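Local coordinates for colicin B (Escherichia coli, PDB 1RH1), which kills Escherichia coli and closely related bacteria by forming channels that depolarise the cytoplasmic membrane and dissipate cellular energy, at residues S53-I57 with V200-S204; I363-A369 with A495-D499; D173-N177 with V255-Y259; A161-V167 with M190-D196. All coordinates share one frame; numbering follows the deposited sequence.

Contact 1 of 4, residues S53-I57 with V200-S204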
loop_
_atom_site.group_PDB
_atom_site.type_symbol
_atom_site.label_atom_id
_atom_site.label_comp_id
_atom_site.label_asym_id
_atom_site.label_seq_id
_atom_site.Cartn_x
_atom_site.Cartn_y
_atom_site.Cartn_z
ATOM N N SER A 53 8.335 47.497 6.883
ATOM C CA SER A 53 8.676 47.982 5.556
ATOM C C SER A 53 7.535 47.901 4.530
ATOM O O SER A 53 6.812 46.895 4.456
ATOM C CB SER A 53 9.887 47.205 5.070
ATOM O OG SER A 53 10.487 47.901 3.988
ATOM N N PRO A 54 7.369 48.974 3.724
ATOM C CA PRO A 54 6.289 49.192 2.767
ATOM C C PRO A 54 6.265 48.299 1.568
ATOM O O PRO A 54 5.322 48.385 0.785
ATOM C CB PRO A 54 6.416 50.610 2.353
ATOM C CG PRO A 54 7.910 50.767 2.395
ATOM C CD PRO A 54 8.225 50.152 3.733
ATOM N N GLN A 55 7.339 47.496 1.440
ATOM C CA GLN A 55 7.533 46.490 0.411
ATOM C C GLN A 55 6.358 45.578 0.238
ATOM O O GLN A 55 6.114 45.077 -0.848
ATOM C CB GLN A 55 8.712 45.650 0.740
ATOM C CG GLN A 55 9.922 46.521 0.543
ATOM C CD GLN A 55 11.278 45.879 0.796
ATOM O OE1 GLN A 55 12.294 46.581 0.922
ATOM N NE2 GLN A 55 11.340 44.550 0.875
ATOM N N GLY A 56 5.639 45.349 1.332
ATOM C CA GLY A 56 4.413 44.584 1.296
ATOM C C GLY A 56 4.506 43.254 2.012
ATOM O O GLY A 56 3.483 42.625 2.300
ATOM N N ILE A 57 5.729 42.818 2.306
ATOM C CA ILE A 57 5.874 41.519 2.911
ATOM C C ILE A 57 5.922 41.670 4.412
ATOM O O ILE A 57 6.386 42.690 4.952
ATOM C CB ILE A 57 7.166 40.784 2.398
ATOM C CG1 ILE A 57 8.442 41.534 2.744
ATOM C CG2 ILE A 57 7.011 40.598 0.893
ATOM C CD1 ILE A 57 9.719 40.725 2.529
ATOM N N VAL A 200 8.428 38.437 -5.582
ATOM C CA VAL A 200 7.385 39.201 -4.907
ATOM C C VAL A 200 7.575 40.679 -5.229
ATOM O O VAL A 200 8.677 41.187 -5.056
ATOM C CB VAL A 200 7.456 38.967 -3.363
ATOM C CG1 VAL A 200 6.402 39.784 -2.647
ATOM C CG2 VAL A 200 7.150 37.517 -3.029
ATOM N N PRO A 201 6.550 41.393 -5.702
ATOM C CA PRO A 201 6.526 42.837 -5.850
ATOM C C PRO A 201 6.667 43.713 -4.633
ATOM O O PRO A 201 6.075 43.476 -3.583
ATOM C CB PRO A 201 5.243 43.135 -6.552
ATOM C CG PRO A 201 4.389 41.934 -6.273
ATOM C CD PRO A 201 5.394 40.807 -6.352
ATOM N N ASP A 202 7.486 44.742 -4.878
ATOM C CA ASP A 202 7.759 45.813 -3.952
ATOM C C ASP A 202 6.614 46.802 -4.023
ATOM O O ASP A 202 6.507 47.565 -4.983
ATOM C CB ASP A 202 9.046 46.552 -4.317
ATOM C CG ASP A 202 9.561 47.461 -3.195
ATOM O OD1 ASP A 202 10.766 47.699 -3.118
ATOM O OD2 ASP A 202 8.784 47.933 -2.371
ATOM N N ARG A 203 5.796 46.825 -2.971
ATOM C CA ARG A 203 4.692 47.755 -2.876
ATOM C C ARG A 203 5.172 49.191 -2.714
ATOM O O ARG A 203 4.378 50.093 -2.980
ATOM C CB ARG A 203 3.809 47.406 -1.696
ATOM C CG ARG A 203 2.464 46.809 -2.059
ATOM C CD ARG A 203 2.571 45.420 -2.694
ATOM N NE ARG A 203 3.043 44.414 -1.742
ATOM C CZ ARG A 203 2.793 43.100 -1.860
ATOM N NH1 ARG A 203 2.078 42.604 -2.881
ATOM N NH2 ARG A 203 3.270 42.274 -0.927
ATOM N N SER A 204 6.432 49.450 -2.296
ATOM C CA SER A 204 6.945 50.808 -2.132
ATOM C C SER A 204 7.579 51.405 -3.367
ATOM O O SER A 204 7.653 52.626 -3.464
ATOM C CB SER A 204 7.996 50.905 -1.040
ATOM O OG SER A 204 9.292 50.382 -1.286
#
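The guanidinium group of Arg-203 lies edge-on to Gly-56: Gly-56 CA sits in the plane of the group, 3.3 Å from Arg-203 NE. One face is covered within its own segment by Pro-201 O, 3.6 Å above the guanidinium plane and over its centre. Bends at chi2 (67°) and chi3 (68°) fold the arginine chain back to reach this place. The other flat groups, the Gln-55 amide and the Asp-202 carboxylate, have planes 59° apart, and it is the aliphatic part of the glutamine that makes the touch, with Gln-55 CG 3.4 Å from Asp-202 OD2.

The firm polar link between the segments is made by backbone atoms. Arg-203 N donates to Gln-55 O at 2.8 Å and nearly in line, and Arg-203 NE adds a weak bond to the same oxygen. Asp-202 OD2 shapes the partner loop by accepting from Ser-204 N, which defines an Asx turn, and from Ser-204 OG at 2.7 Å; both donors approach from one face of the carboxylate. The turn presents Ser-204 CB to the ring of Pro-54, 3.4 Å from Pro-54 CG. At the other end, Ile-57 CG2 meets Val-200 CG1 at 3.7 Å.

The contact thus lays the loop between strands 20-22 and 62-64 against the last part of strand 189-201 and the turn beyond it. Val-200 is bonded through its backbone to Ile-210 and packs on Val-213 and Ser-215 of strand 213-216. Gln-55, Ile-57 and Asp-202 all touch Ile-210 of strand 209-210.

Contact 2 of 4, residues I363-A369 with A495-D499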
loop_
_atom_site.group_PDB
_atom_site.type_symbol
_atom_site.label_atom_id
_atom_site.label_comp_id
_atom_site.label_asym_id
_atom_site.label_seq_id
_atom_site.Cartn_x
_atom_site.Cartn_y
_atom_site.Cartn_z
ATOM N N ILE A 363 -16.443 -17.823 -8.707
ATOM C CA ILE A 363 -16.740 -19.057 -9.446
ATOM C C ILE A 363 -18.069 -18.937 -10.161
ATOM O O ILE A 363 -18.855 -18.055 -9.814
ATOM C CB ILE A 363 -16.833 -20.372 -8.575
ATOM C CG1 ILE A 363 -17.748 -20.214 -7.390
ATOM C CG2 ILE A 363 -15.442 -20.747 -8.094
ATOM C CD1 ILE A 363 -17.909 -21.552 -6.693
ATOM N N ARG A 364 -18.333 -19.771 -11.176
ATOM C CA ARG A 364 -19.603 -19.719 -11.880
ATOM C C ARG A 364 -20.781 -20.058 -10.984
ATOM O O ARG A 364 -20.612 -20.549 -9.868
ATOM C CB ARG A 364 -19.626 -20.672 -13.055
ATOM C CG ARG A 364 -18.777 -20.239 -14.250
ATOM C CD ARG A 364 -19.574 -20.477 -15.531
ATOM N NE ARG A 364 -19.855 -21.884 -15.679
ATOM C CZ ARG A 364 -20.668 -22.404 -16.588
ATOM N NH1 ARG A 364 -21.332 -21.661 -17.474
ATOM N NH2 ARG A 364 -20.763 -23.724 -16.628
ATOM N N SER A 365 -22.001 -19.752 -11.418
ATOM C CA SER A 365 -23.129 -20.063 -10.570
ATOM C C SER A 365 -23.362 -21.558 -10.556
ATOM O O SER A 365 -22.969 -22.281 -11.463
ATOM C CB SER A 365 -24.382 -19.405 -11.080
ATOM O OG SER A 365 -24.940 -20.138 -12.168
ATOM N N TYR A 366 -24.019 -21.954 -9.480
ATOM C CA TYR A 366 -24.569 -23.274 -9.200
ATOM C C TYR A 366 -25.370 -23.792 -10.385
ATOM O O TYR A 366 -25.068 -24.875 -10.871
ATOM C CB TYR A 366 -25.492 -23.198 -7.963
ATOM C CG TYR A 366 -25.811 -21.748 -7.515
ATOM C CD1 TYR A 366 -26.692 -20.909 -8.238
ATOM C CD2 TYR A 366 -25.120 -21.224 -6.410
ATOM C CE1 TYR A 366 -26.859 -19.568 -7.861
ATOM C CE2 TYR A 366 -25.278 -19.889 -6.029
ATOM C CZ TYR A 366 -26.143 -19.063 -6.755
ATOM O OH TYR A 366 -26.261 -17.732 -6.367
ATOM N N ASP A 367 -26.352 -23.024 -10.900
ATOM C CA ASP A 367 -27.207 -23.438 -12.015
ATOM C C ASP A 367 -26.412 -23.486 -13.317
ATOM O O ASP A 367 -26.726 -24.326 -14.164
ATOM C CB ASP A 367 -28.425 -22.475 -12.179
ATOM C CG ASP A 367 -29.492 -22.418 -11.051
ATOM O OD1 ASP A 367 -30.692 -22.606 -11.292
ATOM O OD2 ASP A 367 -29.134 -22.146 -9.907
ATOM N N ASP A 368 -25.357 -22.663 -13.501
ATOM C CA ASP A 368 -24.511 -22.682 -14.694
ATOM C C ASP A 368 -23.540 -23.835 -14.719
ATOM O O ASP A 368 -23.361 -24.446 -15.764
ATOM C CB ASP A 368 -23.695 -21.423 -14.809
ATOM C CG ASP A 368 -24.449 -20.153 -15.196
ATOM O OD1 ASP A 368 -23.794 -19.139 -15.436
ATOM O OD2 ASP A 368 -25.679 -20.149 -15.262
ATOM N N ALA A 369 -22.887 -24.123 -13.580
ATOM C CA ALA A 369 -21.965 -25.257 -13.416
ATOM C C ALA A 369 -22.685 -26.575 -13.578
ATOM O O ALA A 369 -22.228 -27.435 -14.322
ATOM C CB ALA A 369 -21.312 -25.328 -12.030
ATOM N N ALA A 495 -16.262 -26.641 -14.975
ATOM C CA ALA A 495 -17.594 -26.078 -14.804
ATOM C C ALA A 495 -17.729 -24.860 -13.892
ATOM O O ALA A 495 -18.654 -24.084 -14.073
ATOM C CB ALA A 495 -18.519 -27.157 -14.280
ATOM N N PHE A 496 -16.844 -24.667 -12.910
ATOM C CA PHE A 496 -16.852 -23.509 -12.036
ATOM C C PHE A 496 -16.085 -22.357 -12.644
ATOM O O PHE A 496 -16.044 -21.262 -12.074
ATOM C CB PHE A 496 -16.215 -23.837 -10.655
ATOM C CG PHE A 496 -17.171 -24.580 -9.723
ATOM C CD1 PHE A 496 -16.952 -25.922 -9.418
ATOM C CD2 PHE A 496 -18.308 -23.927 -9.221
ATOM C CE1 PHE A 496 -17.872 -26.598 -8.626
ATOM C CE2 PHE A 496 -19.223 -24.614 -8.428
ATOM C CZ PHE A 496 -19.005 -25.950 -8.133
ATOM N N ILE A 497 -15.446 -22.592 -13.794
ATOM C CA ILE A 497 -14.597 -21.574 -14.395
ATOM C C ILE A 497 -15.164 -21.193 -15.736
ATOM O O ILE A 497 -15.425 -20.024 -16.018
ATOM C CB ILE A 497 -13.130 -22.078 -14.596
ATOM C CG1 ILE A 497 -12.535 -22.729 -13.356
ATOM C CG2 ILE A 497 -12.294 -20.856 -14.937
ATOM C CD1 ILE A 497 -11.097 -23.192 -13.488
ATOM N N ASP A 498 -15.400 -22.212 -16.545
ATOM C CA ASP A 498 -15.841 -21.931 -17.877
ATOM C C ASP A 498 -16.530 -23.108 -18.511
ATOM O O ASP A 498 -16.203 -24.246 -18.192
ATOM C CB ASP A 498 -14.630 -21.545 -18.678
ATOM C CG ASP A 498 -14.913 -20.555 -19.781
ATOM O OD1 ASP A 498 -14.217 -19.543 -19.798
ATOM O OD2 ASP A 498 -15.808 -20.780 -20.603
ATOM N N ASP A 499 -17.461 -22.851 -19.430
ATOM C CA ASP A 499 -18.116 -23.928 -20.150
ATOM C C ASP A 499 -17.218 -24.365 -21.298
ATOM O O ASP A 499 -17.397 -25.481 -21.790
ATOM C CB ASP A 499 -19.484 -23.464 -20.685
ATOM C CG ASP A 499 -20.287 -24.534 -21.426
ATOM O OD1 ASP A 499 -20.785 -25.468 -20.795
ATOM O OD2 ASP A 499 -20.411 -24.428 -22.647
#
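Ala-495 O is gripped chiefly by Arg-364: NE donates to it at 3.0 Å and lies with the oxygen in the guanidinium plane, while NH2 adds a weak bond. Bends at chi2 (-136°) and chi3 (-62°) turn the arginine chain back to that carbonyl. Ala-369 CA adds a long CA-H...O contact at 3.6 Å. One residue further, Phe-496 O accepts from Arg-364 N at 2.9 Å, so a single arginine holds two successive carbonyls of the chain leaving helix 479-495. Asp-499 N lies over one guanidinium face, 4.3 Å above the plane, and Asp-368 CB nearer the rim of the other. The Asp-499 carboxylate is near enough for a charge interaction only; its oxygens are taken by Ser-372 and a salt bridge to Lys-375.

Phe-496 lies alongside Ile-363, with Ile-363 CD1 3.5 Å from Phe-496 CD2. Ala-369 CB sits over the rim of one ring face, 4.2 Å above its plane, and Met-444 and Glu-448 also touch the Phe-496 side chain. Ser-365 is the N-cap of helix 366-376, its OG accepting from Asp-368 N. A capped helix start meets the exit of a predicted membrane-spanning helix, within the helical bundle characteristic of colicin pore-forming domains.

Contact 3 of 4, residues D173-N177 with V255-Y259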
loop_
_atom_site.group_PDB
_atom_site.type_symbol
_atom_site.label_atom_id
_atom_site.label_comp_id
_atom_site.label_asym_id
_atom_site.label_seq_id
_atom_site.Cartn_x
_atom_site.Cartn_y
_atom_site.Cartn_z
ATOM N N ASP A 173 6.081 13.379 9.391
ATOM C CA ASP A 173 5.949 13.061 10.798
ATOM C C ASP A 173 5.491 11.643 11.049
ATOM O O ASP A 173 5.058 10.950 10.138
ATOM C CB ASP A 173 5.019 14.109 11.468
ATOM C CG ASP A 173 3.509 14.050 11.333
ATOM O OD1 ASP A 173 2.972 13.639 10.307
ATOM O OD2 ASP A 173 2.852 14.452 12.284
ATOM N N LEU A 174 5.667 11.207 12.295
ATOM C CA LEU A 174 5.452 9.836 12.719
ATOM C C LEU A 174 4.611 9.780 13.968
ATOM O O LEU A 174 5.036 10.169 15.068
ATOM C CB LEU A 174 6.762 9.130 13.072
ATOM C CG LEU A 174 7.261 7.965 12.323
ATOM C CD1 LEU A 174 8.047 7.168 13.296
ATOM C CD2 LEU A 174 6.151 7.159 11.724
ATOM N N MET A 175 3.424 9.226 13.796
ATOM C CA MET A 175 2.581 9.028 14.952
ATOM C C MET A 175 3.060 7.774 15.666
ATOM O O MET A 175 2.855 6.663 15.183
ATOM C CB MET A 175 1.162 8.890 14.468
ATOM C CG MET A 175 0.118 9.651 15.274
ATOM S SD MET A 175 0.433 11.406 15.410
ATOM C CE MET A 175 0.485 11.091 17.125
ATOM N N GLN A 176 3.781 7.915 16.782
ATOM C CA GLN A 176 4.254 6.751 17.511
ATOM C C GLN A 176 3.828 6.715 18.962
ATOM O O GLN A 176 4.450 7.318 19.838
ATOM C CB GLN A 176 5.741 6.680 17.476
ATOM C CG GLN A 176 6.193 6.315 16.104
ATOM C CD GLN A 176 7.158 5.145 16.099
ATOM O OE1 GLN A 176 6.876 4.106 15.491
ATOM N NE2 GLN A 176 8.312 5.299 16.772
ATOM N N ASN A 177 2.762 5.926 19.176
ATOM C CA ASN A 177 2.077 5.671 20.445
ATOM C C ASN A 177 1.318 6.854 20.991
ATOM O O ASN A 177 1.416 7.230 22.164
ATOM C CB ASN A 177 3.054 5.176 21.541
ATOM C CG ASN A 177 3.381 3.704 21.353
ATOM O OD1 ASN A 177 2.489 2.853 21.315
ATOM N ND2 ASN A 177 4.660 3.358 21.207
ATOM N N VAL A 255 12.124 2.135 12.701
ATOM C CA VAL A 255 10.748 1.682 12.758
ATOM C C VAL A 255 10.062 1.706 11.396
ATOM O O VAL A 255 10.630 2.113 10.388
ATOM C CB VAL A 255 9.936 2.564 13.763
ATOM C CG1 VAL A 255 10.521 2.371 15.143
ATOM C CG2 VAL A 255 9.950 4.040 13.374
ATOM N N GLU A 256 8.822 1.237 11.365
ATOM C CA GLU A 256 7.995 1.332 10.189
ATOM C C GLU A 256 7.360 2.709 10.184
ATOM O O GLU A 256 7.023 3.247 11.246
ATOM C CB GLU A 256 6.924 0.279 10.246
ATOM C CG GLU A 256 5.943 0.386 9.097
ATOM C CD GLU A 256 4.866 -0.675 9.053
ATOM O OE1 GLU A 256 4.216 -0.753 8.023
ATOM O OE2 GLU A 256 4.650 -1.415 10.010
ATOM N N ALA A 257 7.172 3.266 8.982
ATOM C CA ALA A 257 6.552 4.573 8.833
ATOM C C ALA A 257 5.052 4.537 9.078
ATOM O O ALA A 257 4.459 3.452 9.119
ATOM C CB ALA A 257 6.774 5.123 7.436
ATOM N N GLY A 258 4.465 5.739 9.235
ATOM C CA GLY A 258 3.055 5.888 9.502
ATOM C C GLY A 258 2.158 5.458 8.360
ATOM O O GLY A 258 2.569 5.288 7.222
ATOM N N TYR A 259 0.888 5.266 8.687
ATOM C CA TYR A 259 -0.132 4.914 7.724
ATOM C C TYR A 259 -1.084 6.057 7.364
ATOM O O TYR A 259 -1.802 5.935 6.364
ATOM C CB TYR A 259 -0.932 3.758 8.253
ATOM C CG TYR A 259 -0.179 2.454 8.268
ATOM C CD1 TYR A 259 -0.472 1.505 7.290
ATOM C CD2 TYR A 259 0.748 2.182 9.280
ATOM C CE1 TYR A 259 0.149 0.262 7.322
ATOM C CE2 TYR A 259 1.381 0.935 9.318
ATOM C CZ TYR A 259 1.062 -0.016 8.338
ATOM O OH TYR A 259 1.597 -1.281 8.422
#
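Leu-174 leaves its backbone alongside 255-259 and meets it with its two methyl groups. From CB, chi1 of -116° brings CG round to the partner chain, and at CG the side chain forks. CD1 reaches Val-255 CG2 at 3.7 Å, the two side chains crossing at a slant. CD2 goes to the backbone instead, 3.3 Å from Gly-258 N and 3.9 Å from Ala-257 C. Leu-174 CA and Gly-258 CA, 5.6 Å apart, are the closest CA pair of the two segments.

Residues 173-176 and 255-256 belong to strands of one antiparallel sheet, and 257-259 is the loop that follows. The two strands are not paired neighbours: 179-186 and 121-128 come between them in the pairing order. Their meeting, partly through the loop after 252-256, is consistent with a curled or branched sheet. Leu-174 also touches Tyr-181, Ala-183 and Ala-122 of the intervening strands.

Gln-176 and Val-255 approach each other from opposite directions, the glutamine chain bent at chi2 (-129°). The amide bears on the valine methyls, with Gln-176 OE1 3.7 Å from Val-255 CG2 and Gln-176 NE2 4.0 Å from Val-255 CG1. The interface is small, about 190 Å² in all.

On the far side of 255-259, Glu-256 forms a salt bridge with Arg-119, whose side chain also makes a cation-pi contact with Tyr-259. The backbone of Tyr-259 is hydrogen-bonded to that of Val-20, a residue of the TonB box.

Contact 4 of 4, residues A161-V167 with M190-D196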
loop_
_atom_site.group_PDB
_atom_site.type_symbol
_atom_site.label_atom_id
_atom_site.label_comp_id
_atom_site.label_asym_id
_atom_site.label_seq_id
_atom_site.Cartn_x
_atom_site.Cartn_y
_atom_site.Cartn_z
ATOM N N ALA A 161 7.373 22.787 -12.746
ATOM C CA ALA A 161 6.477 22.834 -11.593
ATOM C C ALA A 161 5.095 22.259 -11.843
ATOM O O ALA A 161 4.593 22.208 -12.959
ATOM C CB ALA A 161 6.301 24.242 -11.117
ATOM N N GLY A 162 4.512 21.707 -10.796
ATOM C CA GLY A 162 3.247 21.022 -10.945
ATOM C C GLY A 162 3.453 19.598 -11.425
ATOM O O GLY A 162 2.627 19.060 -12.154
ATOM N N ASN A 163 4.581 18.993 -11.060
ATOM C CA ASN A 163 4.865 17.600 -11.323
ATOM C C ASN A 163 5.695 17.074 -10.176
ATOM O O ASN A 163 6.400 17.814 -9.481
ATOM C CB ASN A 163 5.659 17.402 -12.598
ATOM C CG ASN A 163 4.852 17.636 -13.862
ATOM O OD1 ASN A 163 4.239 16.728 -14.428
ATOM N ND2 ASN A 163 4.833 18.894 -14.311
ATOM N N ASN A 164 5.574 15.763 -9.974
ATOM C CA ASN A 164 6.296 15.108 -8.905
ATOM C C ASN A 164 7.667 14.649 -9.346
ATOM O O ASN A 164 7.833 14.087 -10.429
ATOM C CB ASN A 164 5.510 13.915 -8.407
ATOM C CG ASN A 164 4.161 14.235 -7.763
ATOM O OD1 ASN A 164 3.283 13.378 -7.712
ATOM N ND2 ASN A 164 3.881 15.424 -7.244
ATOM N N VAL A 165 8.664 14.950 -8.523
ATOM C CA VAL A 165 10.014 14.498 -8.770
ATOM C C VAL A 165 10.324 13.275 -7.901
ATOM O O VAL A 165 9.976 13.214 -6.726
ATOM C CB VAL A 165 10.963 15.690 -8.498
ATOM C CG1 VAL A 165 10.875 16.201 -7.079
ATOM C CG2 VAL A 165 12.385 15.232 -8.752
ATOM N N PRO A 166 10.945 12.237 -8.454
ATOM C CA PRO A 166 11.465 11.098 -7.710
ATOM C C PRO A 166 12.337 11.477 -6.543
ATOM O O PRO A 166 13.265 12.232 -6.766
ATOM C CB PRO A 166 12.174 10.338 -8.760
ATOM C CG PRO A 166 11.263 10.511 -9.939
ATOM C CD PRO A 166 10.946 11.974 -9.887
ATOM N N VAL A 167 12.072 11.059 -5.301
ATOM C CA VAL A 167 12.946 11.381 -4.159
ATOM C C VAL A 167 13.493 10.145 -3.445
ATOM O O VAL A 167 12.935 9.045 -3.612
ATOM C CB VAL A 167 12.227 12.256 -3.073
ATOM C CG1 VAL A 167 11.984 13.650 -3.594
ATOM C CG2 VAL A 167 10.895 11.653 -2.697
ATOM N N MET A 190 9.739 6.778 -3.449
ATOM C CA MET A 190 8.848 7.866 -3.101
ATOM C C MET A 190 8.987 8.962 -4.131
ATOM O O MET A 190 9.930 8.982 -4.927
ATOM C CB MET A 190 9.199 8.391 -1.702
ATOM C CG MET A 190 9.025 7.329 -0.627
ATOM S SD MET A 190 9.463 7.849 1.028
ATOM C CE MET A 190 11.165 8.075 0.676
ATOM N N THR A 191 8.023 9.887 -4.076
ATOM C CA THR A 191 7.967 11.034 -4.969
ATOM C C THR A 191 7.568 12.318 -4.241
ATOM O O THR A 191 6.919 12.222 -3.207
ATOM C CB THR A 191 7.000 10.583 -6.072
ATOM O OG1 THR A 191 7.743 10.927 -7.219
ATOM C CG2 THR A 191 5.627 11.194 -6.136
ATOM N N VAL A 192 7.932 13.529 -4.677
ATOM C CA VAL A 192 7.561 14.800 -4.033
ATOM C C VAL A 192 7.151 15.872 -5.046
ATOM O O VAL A 192 7.863 16.061 -6.027
ATOM C CB VAL A 192 8.767 15.299 -3.175
ATOM C CG1 VAL A 192 8.748 16.794 -2.861
ATOM C CG2 VAL A 192 8.660 14.621 -1.826
ATOM N N PRO A 193 6.070 16.642 -4.911
ATOM C CA PRO A 193 5.704 17.735 -5.825
ATOM C C PRO A 193 6.658 18.895 -6.029
ATOM O O PRO A 193 7.124 19.473 -5.042
ATOM C CB PRO A 193 4.378 18.228 -5.325
ATOM C CG PRO A 193 4.393 17.805 -3.882
ATOM C CD PRO A 193 5.018 16.420 -3.941
ATOM N N VAL A 194 6.979 19.220 -7.294
ATOM C CA VAL A 194 7.759 20.419 -7.583
ATOM C C VAL A 194 6.806 21.630 -7.639
ATOM O O VAL A 194 5.752 21.583 -8.293
ATOM C CB VAL A 194 8.499 20.221 -8.917
ATOM C CG1 VAL A 194 9.281 21.449 -9.358
ATOM C CG2 VAL A 194 9.487 19.102 -8.705
ATOM N N VAL A 195 7.100 22.693 -6.862
ATOM C CA VAL A 195 6.311 23.922 -6.877
ATOM C C VAL A 195 7.231 25.053 -7.261
ATOM O O VAL A 195 8.463 24.951 -7.172
ATOM C CB VAL A 195 5.660 24.335 -5.506
ATOM C CG1 VAL A 195 4.732 23.236 -5.028
ATOM C CG2 VAL A 195 6.722 24.632 -4.463
ATOM N N ASP A 196 6.564 26.164 -7.598
ATOM C CA ASP A 196 7.247 27.337 -8.124
ATOM C C ASP A 196 7.313 28.617 -7.310
ATOM O O ASP A 196 6.290 29.219 -6.986
ATOM C CB ASP A 196 6.646 27.699 -9.467
ATOM C CG ASP A 196 7.755 27.962 -10.460
ATOM O OD1 ASP A 196 8.067 27.039 -11.220
ATOM O OD2 ASP A 196 8.309 29.070 -10.456
#
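Val-165 and Val-192 form a hydrogen-bonded pair in an antiparallel beta ladder between strands 163-167 and 189-201. Val-165 N donates to Val-192 O at 2.8 Å, and Val-192 N returns a bond of 2.9 Å to Val-165 O. Thr-191 OG1 adds a weak hydrogen bond to Val-165 O, 3.2 Å away. The ladder is carried on by Val-167 N to Met-190 O, Val-194 N to Asn-163 O and Gly-162 N to Val-194 O.

Side chains alternate between the faces. On one, valines interlock at about right angles, with Val-167 CG1 3.6 Å from Val-192 CB and Val-165 CG1 3.6 Å from Val-194 CG2. On the other, Asn-164 and Pro-193 face each other as a non-hydrogen-bonded pair with CA atoms 4.1 Å apart. A chi1 of -64° carries the Asn-164 amide over the proline, ND2 lying 3.4 Å from Pro-193 CB, while Asn-164 CB packs on Thr-191 CG2 at 3.5 Å.

Further out, Pro-193 and Val-195 bond through their backbones to Ile-269 of strand 266-271, putting strand 189-201 in the interior of a mixed sheet. Met-190 touches Asp-17 of the TonB box. Beyond the ladder's other strand, Pro-166 O is hydrogen-bonded to Thr-151 OG1.

Overall arrangement
Contacts 1, 3 and 4 belong to the N-terminal part of colicin B, contact 2 to the pore-forming part. Contacts 1 and 4, centres about 30 Å apart, both draw on strand 189-201, contact 4 on its body and contact 1 on its end and the turn beyond, so both reach the mixed sheet. Contact 3 joins a strand of a second, antiparallel sheet to the end of another and its following loop; its centre is about 23 Å from that of contact 4. Along the chain it crosses contacts 1 and 4. Contact 2 opens after all these have closed, its centre about 74 Å from that of contact 1, consistent with a pore-forming region set apart from the N-terminal region.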